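Local coordinates for protein hydrogenase maturation factor (Thermoanaerobacter tengcongensis, PDB 3VTH) that probably transfers the carbamoyl group of carbamoyl phosphate, at the expense of ATP, to the C-terminal cysteine of HypE during [NiFe]-hydrogenase maturation, at residues Ile217-Leu228 / Ile351-Ile362; Lys99-Val107 / Tyr446-Pro454. All coordinates share one frame; numbering follows the deposited sequence.

Contact 1. Residues Ile217-Leu228 / Ile351-Ile362; sequences IVAIKGIGGFHL and IADVFLLNNRDI
A parallel strand pair inside the large mixed sheet of the YrdC-like (telomere recombination) domain joins 218-221 to 354-358; on its other side 218-221 turns back as a hairpin into 226-229. Ala219 N donates to Val354 O at 2.9 Å, and the ladder continues from Leu356 N to Ala219 O and from Lys221 N to Leu356 O. Before the strands, the carboxylate of Asp353 takes Ile217 N on the anti lone pair of OD2 in an almost straight bond (176°), while its OD1 pairs with Arg244. The small Ala219 suits its place because its CB is pressed by both Phe355 CD1 (3.5 Å) and Ala352 CB; on the reverse face Val218 and Val354 lie side by side against helix 204-213.

At the end of the ladder the Lys221 side chain makes the polar contacts. With CG anti to the backbone N (chi1 -173°) and the chain extended, its methylenes run across the Asn358 amide and past Ile362, and its CB packs over a face of the Phe226 ring. Asn358 OD1 closes an Asx turn by accepting Arg360 N at 2.9 Å. Within this bend Lys221 NZ reaches Asn358 O and Arg360 O, each at 3.0 Å and each from above the carbonyl plane.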
loop_
_atom_site.group_PDB
_atom_site.type_symbol
_atom_site.label_atom_id
_atom_site.label_comp_id
_atom_site.label_asym_id
_atom_site.label_seq_id
_atom_site.Cartn_x
_atom_site.Cartn_y
_atom_site.Cartn_z
ATOM N N ILE A 217 6.584 -4.739 26.344
ATOM C CA ILE A 217 6.608 -4.750 24.894
ATOM C C ILE A 217 6.874 -6.176 24.436
ATOM O O ILE A 217 7.858 -6.796 24.854
ATOM C CB ILE A 217 7.699 -3.811 24.321
ATOM C CG1 ILE A 217 7.372 -2.347 24.629
ATOM C CG2 ILE A 217 7.818 -4.006 22.808
ATOM C CD1 ILE A 217 8.575 -1.459 24.772
ATOM N N VAL A 218 5.989 -6.692 23.588
ATOM C CA VAL A 218 6.159 -8.020 23.028
ATOM C C VAL A 218 6.509 -7.936 21.539
ATOM O O VAL A 218 5.876 -7.189 20.789
ATOM C CB VAL A 218 4.901 -8.910 23.275
ATOM C CG1 VAL A 218 4.548 -8.952 24.766
ATOM C CG2 VAL A 218 3.703 -8.388 22.517
ATOM N N ALA A 219 7.528 -8.681 21.119
ATOM C CA ALA A 219 7.834 -8.811 19.699
ATOM C C ALA A 219 7.201 -10.097 19.206
ATOM O O ALA A 219 7.511 -11.187 19.708
ATOM C CB ALA A 219 9.348 -8.804 19.451
ATOM N N ILE A 220 6.288 -9.962 18.245
ATOM C CA ILE A 220 5.471 -11.081 17.802
ATOM C C ILE A 220 5.815 -11.400 16.362
ATOM O O ILE A 220 5.720 -10.526 15.500
ATOM C CB ILE A 220 3.955 -10.732 17.901
ATOM C CG1 ILE A 220 3.565 -10.452 19.364
ATOM C CG2 ILE A 220 3.099 -11.833 17.324
ATOM C CD1 ILE A 220 2.141 -9.912 19.536
ATOM N N LYS A 221 6.213 -12.642 16.097
ATOM C CA LYS A 221 6.433 -13.056 14.707
ATOM C C LYS A 221 5.081 -13.292 14.047
ATOM O O LYS A 221 4.321 -14.161 14.465
ATOM C CB LYS A 221 7.320 -14.303 14.604
ATOM C CG LYS A 221 7.713 -14.651 13.160
ATOM C CD LYS A 221 8.689 -15.814 13.117
ATOM C CE LYS A 221 8.863 -16.352 11.686
ATOM N NZ LYS A 221 9.881 -17.449 11.676
ATOM N N GLY A 222 4.791 -12.514 13.006
ATOM C CA GLY A 222 3.515 -12.612 12.322
ATOM C C GLY A 222 3.772 -13.107 10.921
ATOM O O GLY A 222 4.802 -13.737 10.657
ATOM N N ILE A 223 2.881 -12.752 10.007
ATOM C CA ILE A 223 2.891 -13.298 8.656
ATOM C C ILE A 223 4.042 -12.682 7.861
ATOM O O ILE A 223 4.849 -13.399 7.244
ATOM C CB ILE A 223 1.518 -12.995 7.971
ATOM C CG1 ILE A 223 0.376 -13.747 8.670
ATOM C CG2 ILE A 223 1.532 -13.319 6.483
ATOM C CD1 ILE A 223 0.566 -15.278 8.707
ATOM N N GLY A 224 4.124 -11.353 7.902
ATOM C CA GLY A 224 5.062 -10.599 7.072
ATOM C C GLY A 224 6.348 -10.187 7.763
ATOM O O GLY A 224 7.247 -9.619 7.139
ATOM N N GLY A 225 6.426 -10.448 9.061
ATOM C CA GLY A 225 7.616 -10.124 9.831
ATOM C C GLY A 225 7.235 -9.961 11.279
ATOM O O GLY A 225 6.158 -10.394 11.691
ATOM N N PHE A 226 8.108 -9.320 12.047
ATOM C CA PHE A 226 7.868 -9.114 13.464
ATOM C C PHE A 226 7.155 -7.782 13.682
ATOM O O PHE A 226 7.419 -6.821 12.954
ATOM C CB PHE A 226 9.196 -9.129 14.241
ATOM C CG PHE A 226 9.709 -10.511 14.515
ATOM C CD1 PHE A 226 9.516 -11.102 15.762
ATOM C CD2 PHE A 226 10.333 -11.250 13.506
ATOM C CE1 PHE A 226 9.954 -12.385 16.014
ATOM C CE2 PHE A 226 10.791 -12.540 13.760
ATOM C CZ PHE A 226 10.601 -13.105 15.013
ATOM N N HIS A 227 6.279 -7.738 14.687
ATOM C CA HIS A 227 5.666 -6.493 15.149
ATOM C C HIS A 227 5.831 -6.347 16.659
ATOM O O HIS A 227 5.960 -7.341 17.383
ATOM C CB HIS A 227 4.179 -6.417 14.742
ATOM C CG HIS A 227 3.993 -6.319 13.263
ATOM N ND1 HIS A 227 3.967 -7.434 12.448
ATOM C CD2 HIS A 227 3.934 -5.247 12.438
ATOM C CE1 HIS A 227 3.862 -7.052 11.187
ATOM N NE2 HIS A 227 3.842 -5.732 11.153
ATOM N N LEU A 228 5.851 -5.107 17.117
ATOM C CA LEU A 228 5.984 -4.815 18.539
ATOM C C LEU A 228 4.627 -4.382 19.002
ATOM O O LEU A 228 3.974 -3.549 18.348
ATOM C CB LEU A 228 6.994 -3.697 18.777
ATOM C CG LEU A 228 8.433 -4.014 18.376
ATOM C CD1 LEU A 228 9.212 -2.746 18.002
ATOM C CD2 LEU A 228 9.124 -4.805 19.488
ATOM N N ILE A 351 14.611 -3.293 22.816
ATOM C CA ILE A 351 13.294 -2.753 22.523
ATOM C C ILE A 351 12.201 -3.642 23.111
ATOM O O ILE A 351 11.451 -3.205 23.982
ATOM C CB ILE A 351 13.082 -2.538 21.005
ATOM C CG1 ILE A 351 14.199 -1.649 20.427
ATOM C CG2 ILE A 351 11.706 -1.945 20.740
ATOM C CD1 ILE A 351 14.136 -1.471 18.911
ATOM N N ALA A 352 12.125 -4.892 22.652
ATOM C CA ALA A 352 11.137 -5.818 23.172
ATOM C C ALA A 352 11.572 -6.401 24.510
ATOM O O ALA A 352 12.764 -6.617 24.754
ATOM C CB ALA A 352 10.877 -6.939 22.165
ATOM N N ASP A 353 10.594 -6.653 25.376
ATOM C CA ASP A 353 10.843 -7.347 26.636
ATOM C C ASP A 353 10.772 -8.873 26.492
ATOM O O ASP A 353 11.547 -9.600 27.120
ATOM C CB ASP A 353 9.853 -6.857 27.690
ATOM C CG ASP A 353 10.022 -5.375 27.979
ATOM O OD1 ASP A 353 11.075 -5.021 28.533
ATOM O OD2 ASP A 353 9.129 -4.567 27.639
ATOM N N VAL A 354 9.841 -9.353 25.669
ATOM C CA VAL A 354 9.676 -10.798 25.427
ATOM C C VAL A 354 9.327 -11.035 23.961
ATOM O O VAL A 354 8.910 -10.107 23.268
ATOM C CB VAL A 354 8.588 -11.429 26.342
ATOM C CG1 VAL A 354 8.902 -11.181 27.846
ATOM C CG2 VAL A 354 7.216 -10.876 25.986
ATOM N N PHE A 355 9.504 -12.270 23.495
ATOM C CA PHE A 355 9.335 -12.591 22.081
ATOM C C PHE A 355 8.414 -13.784 21.891
ATOM O O PHE A 355 8.502 -14.764 22.639
ATOM C CB PHE A 355 10.692 -12.937 21.447
ATOM C CG PHE A 355 11.658 -11.789 21.402
ATOM C CD1 PHE A 355 11.903 -11.120 20.202
ATOM C CD2 PHE A 355 12.354 -11.396 22.557
ATOM C CE1 PHE A 355 12.816 -10.041 20.152
ATOM C CE2 PHE A 355 13.259 -10.342 22.520
ATOM C CZ PHE A 355 13.491 -9.662 21.323
ATOM N N LEU A 356 7.541 -13.693 20.883
ATOM C CA LEU A 356 6.791 -14.848 20.420
ATOM C C LEU A 356 7.300 -15.224 19.034
ATOM O O LEU A 356 6.907 -14.624 18.013
ATOM C CB LEU A 356 5.274 -14.598 20.398
ATOM C CG LEU A 356 4.421 -15.839 20.087
ATOM C CD1 LEU A 356 4.459 -16.853 21.238
ATOM C CD2 LEU A 356 2.971 -15.463 19.745
ATOM N N LEU A 357 8.184 -16.214 19.025
ATOM C CA LEU A 357 8.812 -16.733 17.817
ATOM C C LEU A 357 7.982 -17.870 17.205
ATOM O O LEU A 357 7.048 -18.362 17.829
ATOM C CB LEU A 357 10.173 -17.304 18.216
ATOM C CG LEU A 357 11.484 -16.512 18.256
ATOM C CD1 LEU A 357 11.350 -14.988 18.419
ATOM C CD2 LEU A 357 12.419 -17.104 19.279
ATOM N N ASN A 358 8.328 -18.278 15.977
ATOM C CA ASN A 358 7.874 -19.559 15.448
ATOM C C ASN A 358 8.887 -20.099 14.441
ATOM O O ASN A 358 9.781 -19.366 14.000
ATOM C CB ASN A 358 6.452 -19.460 14.852
ATOM C CG ASN A 358 6.403 -18.698 13.547
ATOM O OD1 ASN A 358 7.032 -19.092 12.547
ATOM N ND2 ASN A 358 5.620 -17.619 13.526
ATOM N N ASN A 359 8.764 -21.372 14.076
ATOM C CA ASN A 359 9.756 -21.972 13.198
ATOM C C ASN A 359 9.292 -22.126 11.753
ATOM O O ASN A 359 9.830 -22.944 11.038
ATOM C CB ASN A 359 10.251 -23.317 13.777
ATOM C CG ASN A 359 9.126 -24.325 13.950
ATOM O OD1 ASN A 359 7.940 -23.987 13.837
ATOM N ND2 ASN A 359 9.485 -25.566 14.201
ATOM N N ARG A 360 8.303 -21.342 11.314
ATOM C CA ARG A 360 7.955 -21.309 9.885
ATOM C C ARG A 360 8.708 -20.151 9.232
ATOM O O ARG A 360 8.434 -18.981 9.529
ATOM C CB ARG A 360 6.432 -21.162 9.656
ATOM C CG ARG A 360 6.011 -21.200 8.155
ATOM C CD ARG A 360 4.485 -21.087 7.939
ATOM N NE ARG A 360 3.927 -19.879 8.564
ATOM C CZ ARG A 360 2.651 -19.735 8.920
ATOM N NH1 ARG A 360 1.785 -20.711 8.704
ATOM N NH2 ARG A 360 2.232 -18.610 9.489
ATOM N N ASP A 361 9.654 -20.465 8.353
ATOM C CA ASP A 361 10.430 -19.414 7.661
ATOM C C ASP A 361 9.551 -18.400 6.947
ATOM O O ASP A 361 8.562 -18.756 6.304
ATOM C CB ASP A 361 11.401 -20.008 6.648
ATOM C CG ASP A 361 12.578 -20.705 7.302
ATOM O OD1 ASP A 361 13.428 -21.214 6.545
ATOM O OD2 ASP A 361 12.671 -20.743 8.563
ATOM N N ILE A 362 9.899 -17.125 7.100
ATOM C CA ILE A 362 9.296 -16.072 6.287
ATOM C C ILE A 362 10.279 -15.883 5.145
ATOM O O ILE A 362 11.443 -15.542 5.376
ATOM C CB ILE A 362 9.099 -14.749 7.065
ATOM C CG1 ILE A 362 8.083 -14.945 8.198
ATOM C CG2 ILE A 362 8.661 -13.586 6.092
ATOM C CD1 ILE A 362 8.022 -13.759 9.213
HETATM O O HOH W 1 11.762 -16.171 9.088
HETATM O O HOH W 2 4.475 -16.299 16.113
HETATM O O HOH W 3 4.923 -16.855 10.560
#

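Contact 2. Residues Lys99-Val107 / Tyr446-Pro454; sequences KEDGGFVPV and YKKLFRVDP
Phe450 lays the edge of its ring against the loop 105-107: Val105 O approaches CD1 at 3.6 Å near the ring plane, where the weakly positive ring hydrogens suit a carbonyl oxygen. Val107 adds an apolar touch, its CG2 meeting Phe450 CE1 at 3.8 Å and also reaching Leu449 CD2. Leu449 CG sits over the centre of one face of the same ring, while the loop meets its edge. Phe104 turns its CB to Phe450 O at 3.4 Å, while its ring leads away.

At the more open end, Arg451 supplies the charge. Its NH2 forms a salt bridge with Glu100 OE1 at 3.0 Å, on the syn side of the carboxylate but tilted out of its plane, and in the guanidinium plane; the two flat groups are 22° apart. A bend at chi2 (63°) folds the Glu100 carboxylate back over its own turn, where OE2 accepts Gly102 N at 2.7 Å. A water then joins Arg451 NE, Glu100 OE2 and Gly103 O, while a second bridges Val105 N and Leu449 O. Arg451 NH1 has a further salt-bridge partner in Asp148.

The loop leaves strand 93-95, an edge strand of the acylphosphatase-like sheet, and meets the C-terminal end of helix 433-449 in the Kae1-like domain. Strand 420-423 lies alongside: Phe422 stacks on Phe450 and touches Phe104, and Tyr420 packs on Phe104 and Pro106.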
loop_
_atom_site.group_PDB
_atom_site.type_symbol
_atom_site.label_atom_id
_atom_site.label_comp_id
_atom_site.label_asym_id
_atom_site.label_seq_id
_atom_site.Cartn_x
_atom_site.Cartn_y
_atom_site.Cartn_z
ATOM N N LYS A 99 4.001 -28.759 -13.683
ATOM C CA LYS A 99 4.984 -28.706 -14.774
ATOM C C LYS A 99 5.561 -27.295 -14.937
ATOM O O LYS A 99 4.821 -26.311 -14.931
ATOM C CB LYS A 99 4.365 -29.190 -16.095
ATOM C CG LYS A 99 3.764 -30.596 -16.031
ATOM C CD LYS A 99 3.370 -31.110 -17.430
ATOM C CE LYS A 99 3.212 -32.633 -17.465
ATOM N NZ LYS A 99 2.277 -33.166 -16.428
ATOM N N GLU A 100 6.883 -27.218 -15.066
ATOM C CA GLU A 100 7.587 -25.966 -15.335
ATOM C C GLU A 100 7.880 -25.884 -16.839
ATOM O O GLU A 100 8.715 -26.626 -17.347
ATOM C CB GLU A 100 8.880 -25.886 -14.497
ATOM C CG GLU A 100 9.901 -24.824 -14.942
ATOM C CD GLU A 100 9.365 -23.406 -14.822
ATOM O OE1 GLU A 100 9.164 -22.935 -13.684
ATOM O OE2 GLU A 100 9.152 -22.769 -15.872
ATOM N N ASP A 101 7.162 -25.027 -17.542
ATOM C CA ASP A 101 7.199 -24.882 -18.989
ATOM C C ASP A 101 7.638 -23.470 -19.365
ATOM O O ASP A 101 7.321 -22.988 -20.405
ATOM C CB ASP A 101 5.793 -25.130 -19.530
ATOM C CG ASP A 101 5.736 -25.364 -21.038
ATOM O OD1 ASP A 101 6.738 -25.682 -21.653
ATOM O OD2 ASP A 101 4.647 -25.250 -21.602
ATOM N N GLY A 102 8.352 -22.810 -18.486
ATOM C CA GLY A 102 8.824 -21.471 -18.748
ATOM C C GLY A 102 7.905 -20.253 -18.808
ATOM O O GLY A 102 8.345 -19.212 -19.207
ATOM N N GLY A 103 6.665 -20.314 -18.400
ATOM C CA GLY A 103 5.914 -19.074 -18.387
ATOM C C GLY A 103 6.069 -18.280 -17.092
ATOM O O GLY A 103 7.072 -18.344 -16.441
ATOM N N PHE A 104 5.051 -17.535 -16.739
ATOM C CA PHE A 104 5.013 -16.849 -15.468
ATOM C C PHE A 104 3.596 -16.753 -14.998
ATOM O O PHE A 104 2.689 -16.809 -15.767
ATOM C CB PHE A 104 5.627 -15.454 -15.558
ATOM C CG PHE A 104 4.803 -14.495 -16.321
ATOM C CD1 PHE A 104 4.732 -14.570 -17.673
ATOM C CD2 PHE A 104 4.051 -13.568 -15.687
ATOM C CE1 PHE A 104 3.967 -13.725 -18.369
ATOM C CE2 PHE A 104 3.289 -12.723 -16.382
ATOM C CZ PHE A 104 3.240 -12.798 -17.728
ATOM N N VAL A 105 3.425 -16.635 -13.696
ATOM C CA VAL A 105 2.099 -16.619 -13.111
ATOM C C VAL A 105 2.069 -15.667 -11.913
ATOM O O VAL A 105 3.031 -15.600 -11.141
ATOM C CB VAL A 105 1.637 -18.060 -12.704
ATOM C CG1 VAL A 105 2.585 -18.670 -11.681
ATOM C CG2 VAL A 105 0.186 -18.056 -12.167
ATOM N N PRO A 106 0.973 -14.909 -11.764
ATOM C CA PRO A 106 0.821 -14.102 -10.554
ATOM C C PRO A 106 0.833 -14.976 -9.277
ATOM O O PRO A 106 0.564 -16.183 -9.348
ATOM C CB PRO A 106 -0.552 -13.467 -10.738
ATOM C CG PRO A 106 -0.694 -13.347 -12.239
ATOM C CD PRO A 106 -0.058 -14.599 -12.780
ATOM N N VAL A 107 1.148 -14.344 -8.141
ATOM C CA VAL A 107 1.206 -14.990 -6.831
ATOM C C VAL A 107 0.162 -14.337 -5.917
ATOM O O VAL A 107 0.027 -13.101 -5.890
ATOM C CB VAL A 107 2.635 -14.901 -6.226
ATOM C CG1 VAL A 107 2.662 -15.244 -4.720
ATOM C CG2 VAL A 107 3.599 -15.858 -6.986
ATOM N N TYR A 446 11.766 -10.455 -7.000
ATOM C CA TYR A 446 10.617 -10.265 -7.887
ATOM C C TYR A 446 10.977 -10.694 -9.315
ATOM O O TYR A 446 10.167 -11.321 -9.996
ATOM C CB TYR A 446 10.137 -8.806 -7.847
ATOM C CG TYR A 446 9.087 -8.503 -6.778
ATOM C CD1 TYR A 446 7.795 -8.108 -7.140
ATOM C CD2 TYR A 446 9.392 -8.598 -5.415
ATOM C CE1 TYR A 446 6.829 -7.817 -6.178
ATOM C CE2 TYR A 446 8.435 -8.300 -4.427
ATOM C CZ TYR A 446 7.157 -7.903 -4.824
ATOM O OH TYR A 446 6.208 -7.609 -3.870
ATOM N N LYS A 447 12.190 -10.364 -9.762
ATOM C CA LYS A 447 12.669 -10.832 -11.078
ATOM C C LYS A 447 12.688 -12.350 -11.191
ATOM O O LYS A 447 12.318 -12.905 -12.222
ATOM C CB LYS A 447 14.063 -10.289 -11.412
ATOM C CG LYS A 447 14.089 -8.771 -11.690
ATOM C CD LYS A 447 15.452 -8.310 -12.232
ATOM C CE LYS A 447 16.557 -8.532 -11.243
ATOM N NZ LYS A 447 17.869 -8.081 -11.799
ATOM N N LYS A 448 13.132 -13.016 -10.136
ATOM C CA LYS A 448 13.131 -14.472 -10.107
ATOM C C LYS A 448 11.712 -15.020 -9.992
ATOM O O LYS A 448 11.327 -15.929 -10.719
ATOM C CB LYS A 448 13.972 -14.985 -8.938
ATOM C CG LYS A 448 15.443 -14.649 -9.057
ATOM C CD LYS A 448 16.272 -15.432 -8.031
ATOM C CE LYS A 448 17.583 -14.697 -7.740
ATOM N NZ LYS A 448 18.448 -14.615 -8.964
ATOM N N LEU A 449 10.931 -14.469 -9.071
ATOM C CA LEU A 449 9.601 -15.009 -8.813
ATOM C C LEU A 449 8.695 -14.906 -10.056
ATOM O O LEU A 449 7.984 -15.860 -10.403
ATOM C CB LEU A 449 8.963 -14.315 -7.610
ATOM C CG LEU A 449 7.641 -14.910 -7.103
ATOM C CD1 LEU A 449 7.764 -16.416 -6.841
ATOM C CD2 LEU A 449 7.212 -14.182 -5.856
ATOM N N PHE A 450 8.735 -13.749 -10.719
ATOM C CA PHE A 450 7.882 -13.511 -11.881
ATOM C C PHE A 450 8.571 -13.657 -13.246
ATOM O O PHE A 450 7.967 -13.349 -14.279
ATOM C CB PHE A 450 7.158 -12.163 -11.739
ATOM C CG PHE A 450 6.326 -12.081 -10.496
ATOM C CD1 PHE A 450 5.229 -12.932 -10.322
ATOM C CD2 PHE A 450 6.653 -11.191 -9.479
ATOM C CE1 PHE A 450 4.457 -12.873 -9.159
ATOM C CE2 PHE A 450 5.891 -11.133 -8.312
ATOM C CZ PHE A 450 4.793 -11.974 -8.153
ATOM N N ARG A 451 9.815 -14.144 -13.239
ATOM C CA ARG A 451 10.591 -14.389 -14.465
ATOM C C ARG A 451 10.760 -13.124 -15.327
ATOM O O ARG A 451 10.663 -13.176 -16.552
ATOM C CB ARG A 451 9.978 -15.535 -15.280
ATOM C CG ARG A 451 10.258 -16.936 -14.707
ATOM C CD ARG A 451 9.338 -17.302 -13.553
ATOM N NE ARG A 451 9.422 -18.734 -13.263
ATOM C CZ ARG A 451 9.679 -19.262 -12.064
ATOM N NH1 ARG A 451 9.855 -18.472 -11.001
ATOM N NH2 ARG A 451 9.747 -20.586 -11.928
ATOM N N VAL A 452 11.003 -11.998 -14.670
ATOM C CA VAL A 452 11.180 -10.725 -15.353
ATOM C C VAL A 452 12.670 -10.469 -15.602
ATOM O O VAL A 452 13.485 -10.482 -14.675
ATOM C CB VAL A 452 10.585 -9.532 -14.537
ATOM C CG1 VAL A 452 10.734 -8.224 -15.307
ATOM C CG2 VAL A 452 9.113 -9.785 -14.158
ATOM N N ASP A 453 13.022 -10.234 -16.857
ATOM C CA ASP A 453 14.349 -9.726 -17.188
ATOM C C ASP A 453 14.181 -8.344 -17.825
ATOM O O ASP A 453 13.884 -8.234 -19.017
ATOM C CB ASP A 453 15.107 -10.717 -18.101
ATOM C CG ASP A 453 15.541 -11.998 -17.360
ATOM O OD1 ASP A 453 15.529 -12.039 -16.100
ATOM O OD2 ASP A 453 15.900 -12.974 -18.047
ATOM N N PRO A 454 14.327 -7.274 -17.017
ATOM C CA PRO A 454 14.078 -5.940 -17.535
ATOM C C PRO A 454 14.900 -5.662 -18.786
ATOM O O PRO A 454 16.078 -6.028 -18.856
ATOM C CB PRO A 454 14.528 -5.030 -16.388
ATOM C CG PRO A 454 14.290 -5.863 -15.165
ATOM C CD PRO A 454 14.660 -7.252 -15.583
HETATM O O HOH W 4 9.003 -20.229 -15.502
HETATM O O HOH W 5 5.544 -16.282 -11.799
#

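Contact 1 is almost wholly buried and binds two strands of one domain by regular backbone bonding, with side chains packing on both faces of the sheet. Contact 2 is smaller and only partly buried, and joins a loop to a helix end from distant parts of the chain; its two segments meet through an aromatic edge, a small apolar patch, one salt bridge and bridging waters. Both use a long basic side chain, but the buried Lys221 spends its charge on backbone carbonyls of the bend, whereas Arg451 faces carboxylates nearer the solvent. Along the sequence, contact 1 is nested in the loop that contact 2 closes. They share no strand or helix; their centres are about 30 Å apart, and their nearest atoms about 11 Å.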